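Local coordinates for Serine/threonine-protein phosphatase 2A regulatory subunit B'' subunit alpha (Homo sapiens, PDB 4I5J) that serves as a regulatory B'' subunit of protein phosphatase 2A, here its calcium-binding EF-hand region, and might modulate the substrate selectivity, activity and localization of the catalytic enzyme, at residues Glu193-Phe196 / Arg197-Asp200. Numbering follows the deposited sequence.
With CA (calcium ion), chain B.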
ATOM      1  N   GLU A 193       0.617  -7.346   3.498  1.00 36.04           N
ATOM      2  CA  GLU A 193      -0.746  -7.855   3.387  1.00 34.68           C
ATOM      3  C   GLU A 193      -1.295  -7.588   1.994  1.00 30.45           C
ATOM      4  O   GLU A 193      -1.973  -8.438   1.398  1.00 32.01           O
ATOM      5  CB  GLU A 193      -1.663  -7.221   4.430  1.00 31.76           C
ATOM      6  CG  GLU A 193      -3.096  -7.626   4.208  1.00 38.39           C
ATOM      7  CD  GLU A 193      -3.938  -7.462   5.442  1.00 47.54           C
ATOM      8  OE1 GLU A 193      -3.379  -7.005   6.466  1.00 47.85           O
ATOM      9  OE2 GLU A 193      -5.150  -7.779   5.377  1.00 44.64           O
ATOM     10  N   TYR A 194      -0.963  -6.410   1.469  1.00 27.20           N
ATOM     11  CA  TYR A 194      -1.406  -5.977   0.147  1.00 24.75           C
ATOM     12  C   TYR A 194      -0.965  -7.000  -0.910  1.00 29.99           C
ATOM     13  O   TYR A 194      -1.781  -7.454  -1.718  1.00 27.63           O
ATOM     14  CB  TYR A 194      -0.828  -4.585  -0.143  1.00 27.18           C
ATOM     15  CG  TYR A 194      -1.244  -3.922  -1.440  1.00 29.98           C
ATOM     16  CD1 TYR A 194      -2.222  -2.940  -1.452  1.00 24.55           C
ATOM     17  CD2 TYR A 194      -0.626  -4.247  -2.643  1.00 28.67           C
ATOM     18  CE1 TYR A 194      -2.588  -2.303  -2.624  1.00 30.50           C
ATOM     19  CE2 TYR A 194      -0.984  -3.610  -3.831  1.00 25.08           C
ATOM     20  CZ  TYR A 194      -1.975  -2.643  -3.808  1.00 30.85           C
ATOM     21  OH  TYR A 194      -2.360  -2.003  -4.970  1.00 30.08           O
ATOM     22  N   TRP A 195       0.313  -7.375  -0.904  1.00 31.89           N
ATOM     23  CA  TRP A 195       0.798  -8.352  -1.886  1.00 32.08           C
ATOM     24  C   TRP A 195       0.294  -9.751  -1.584  1.00 27.13           C
ATOM     25  O   TRP A 195       0.093 -10.552  -2.497  1.00 34.24           O
ATOM     26  CB  TRP A 195       2.317  -8.328  -2.012  1.00 32.26           C
ATOM     27  CG  TRP A 195       2.764  -6.997  -2.455  1.00 36.34           C
ATOM     28  CD1 TRP A 195       3.492  -6.095  -1.737  1.00 30.60           C
ATOM     29  CD2 TRP A 195       2.441  -6.359  -3.697  1.00 29.43           C
ATOM     30  NE1 TRP A 195       3.656  -4.941  -2.464  1.00 31.52           N
ATOM     31  CE2 TRP A 195       3.023  -5.078  -3.670  1.00 31.08           C
ATOM     32  CE3 TRP A 195       1.721  -6.752  -4.828  1.00 29.43           C
ATOM     33  CZ2 TRP A 195       2.926  -4.186  -4.747  1.00 28.29           C
ATOM     34  CZ3 TRP A 195       1.612  -5.870  -5.894  1.00 32.80           C
ATOM     35  CH2 TRP A 195       2.214  -4.601  -5.846  1.00 32.65           C
ATOM     36  N   PHE A 196       0.057 -10.038  -0.307  1.00 33.39           N
ATOM     37  CA  PHE A 196      -0.507 -11.333   0.057  1.00 32.68           C
ATOM     38  C   PHE A 196      -1.910 -11.471  -0.525  1.00 31.65           C
ATOM     39  O   PHE A 196      -2.239 -12.502  -1.090  1.00 31.00           O
ATOM     40  CB  PHE A 196      -0.551 -11.525   1.565  1.00 31.89           C
ATOM     41  CG  PHE A 196      -1.033 -12.886   1.973  1.00 32.43           C
ATOM     42  CD1 PHE A 196      -0.123 -13.907   2.226  1.00 25.76           C
ATOM     43  CD2 PHE A 196      -2.393 -13.155   2.086  1.00 30.34           C
ATOM     44  CE1 PHE A 196      -0.554 -15.171   2.591  1.00 30.31           C
ATOM     45  CE2 PHE A 196      -2.838 -14.428   2.436  1.00 34.71           C
ATOM     46  CZ  PHE A 196      -1.924 -15.435   2.694  1.00 30.55           C
ATOM     47  N   ARG A 197      -2.742 -10.436  -0.390  1.00 27.10           N
ATOM     48  CA  ARG A 197      -4.095 -10.495  -0.940  1.00 27.72           C
ATOM     49  C   ARG A 197      -4.067 -10.639  -2.463  1.00 33.56           C
ATOM     50  O   ARG A 197      -4.972 -11.234  -3.066  1.00 32.03           O
ATOM     51  CB  ARG A 197      -4.840  -9.203  -0.600  1.00 33.58           C
ATOM     52  CG  ARG A 197      -5.430  -9.172   0.775  1.00 35.37           C
ATOM     53  CD  ARG A 197      -5.675  -7.740   1.234  1.00 35.90           C
ATOM     54  NE  ARG A 197      -6.391  -7.762   2.499  1.00 45.88           N
ATOM     55  CZ  ARG A 197      -7.656  -7.392   2.636  1.00 54.03           C
ATOM     56  NH1 ARG A 197      -8.338  -6.936   1.585  1.00 50.04           N
ATOM     57  NH2 ARG A 197      -8.225  -7.453   3.833  1.00 59.11           N
ATOM     58  N   CYS A 198      -3.052 -10.051  -3.103  1.00 27.48           N
ATOM     59  CA  CYS A 198      -2.951 -10.200  -4.559  1.00 29.44           C
ATOM     60  C   CYS A 198      -2.547 -11.625  -4.935  1.00 32.76           C
ATOM     61  O   CYS A 198      -3.063 -12.180  -5.901  1.00 31.97           O
ATOM     62  CB  CYS A 198      -1.950  -9.218  -5.157  1.00 29.58           C
ATOM     63  SG  CYS A 198      -2.492  -7.525  -5.076  1.00 30.91           S
ATOM     64  N   MET A 199      -1.630 -12.213  -4.171  1.00 31.42           N
ATOM     65  CA  MET A 199      -1.184 -13.585  -4.441  1.00 36.31           C
ATOM     66  C   MET A 199      -2.194 -14.639  -4.021  1.00 34.78           C
ATOM     67  O   MET A 199      -2.224 -15.736  -4.590  1.00 38.74           O
ATOM     68  CB  MET A 199       0.165 -13.874  -3.784  1.00 31.35           C
ATOM     69  CG  MET A 199       1.311 -13.089  -4.425  1.00 35.63           C
ATOM     70  SD  MET A 199       2.934 -13.720  -3.938  1.00 36.74           S
ATOM     71  CE  MET A 199       2.870 -15.327  -4.767  1.00 37.07           C
ATOM     72  N   ASP A 200      -3.029 -14.317  -3.040  1.00 30.59           N
ATOM     73  CA  ASP A 200      -4.041 -15.269  -2.597  1.00 33.31           C
ATOM     74  C   ASP A 200      -5.191 -15.306  -3.596  1.00 34.60           C
ATOM     75  O   ASP A 200      -6.285 -14.823  -3.310  1.00 33.55           O
ATOM     76  CB  ASP A 200      -4.551 -14.906  -1.199  1.00 29.91           C
ATOM     77  CG  ASP A 200      -5.465 -15.968  -0.617  1.00 33.91           C
ATOM     78  OD1 ASP A 200      -5.574 -17.052  -1.209  1.00 34.80           O
ATOM     79  OD2 ASP A 200      -6.080 -15.718   0.438  1.00 39.61           O
TER
HETATM   80 CA    CA B 501      -5.196 -19.261  -1.624  1.00 35.54          CA
HETATM   81  O   HOH W   1      -5.362 -21.654  -1.925  1.00 33.70           O
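Cys198 SG sits obliquely to two rings one turn back on the helix, 5.0 Å from the centroid of the Tyr194 ring and 5.2 Å from that of the six-membered ring of Trp195, a pair of sulfur-aromatic contacts. The two rings also meet each other: Tyr194 CD2 stands 3.8 Å above one face of the indole, while Trp195 CD2 lies in plane at the tyrosine edge. Along the flank of the helix, the guanidinium of Arg197 takes Glu193 OE2 at its edge and makes a cation-pi contact with Trp76. The salt bridge from Arg197 NE to Glu193 OE2 is 3.1 Å long and meets the oxygen on its anti side, with the carboxylate and guanidinium planes 42° apart, and NH2 adds only a weak bond to the same atom. Glu193 reaches it because CG is anti to the backbone N (chi1 173°) and the chain stays extended beyond. An alanine in place of Arg197 removes the charge, and would probably leave the Glu193 carboxylate without a mate and freer to turn.

The last turn closes where Asp200 N donates to Phe196 O at 2.8 Å, just as the chain leaves helical geometry. Phe196 CE2 comes within 4.0 Å of Asp200 OD2, beside the carboxylate whose OD1 binds calcium at 2.3 Å; OD2 itself accepts a hydrogen bond from Gly205 N. This is the entering helix of an EF-hand, delivering the first ligand to a site completed by Asp202, Asp204, the backbone O of Val206, Glu211 and a water. Around it, helix 173-184 packs on Tyr194 and takes the Trp195 NE1 bond at Ser182 O, helix 148-154 lies against Cys198, and helix 263-271 covers Phe196 and Met199.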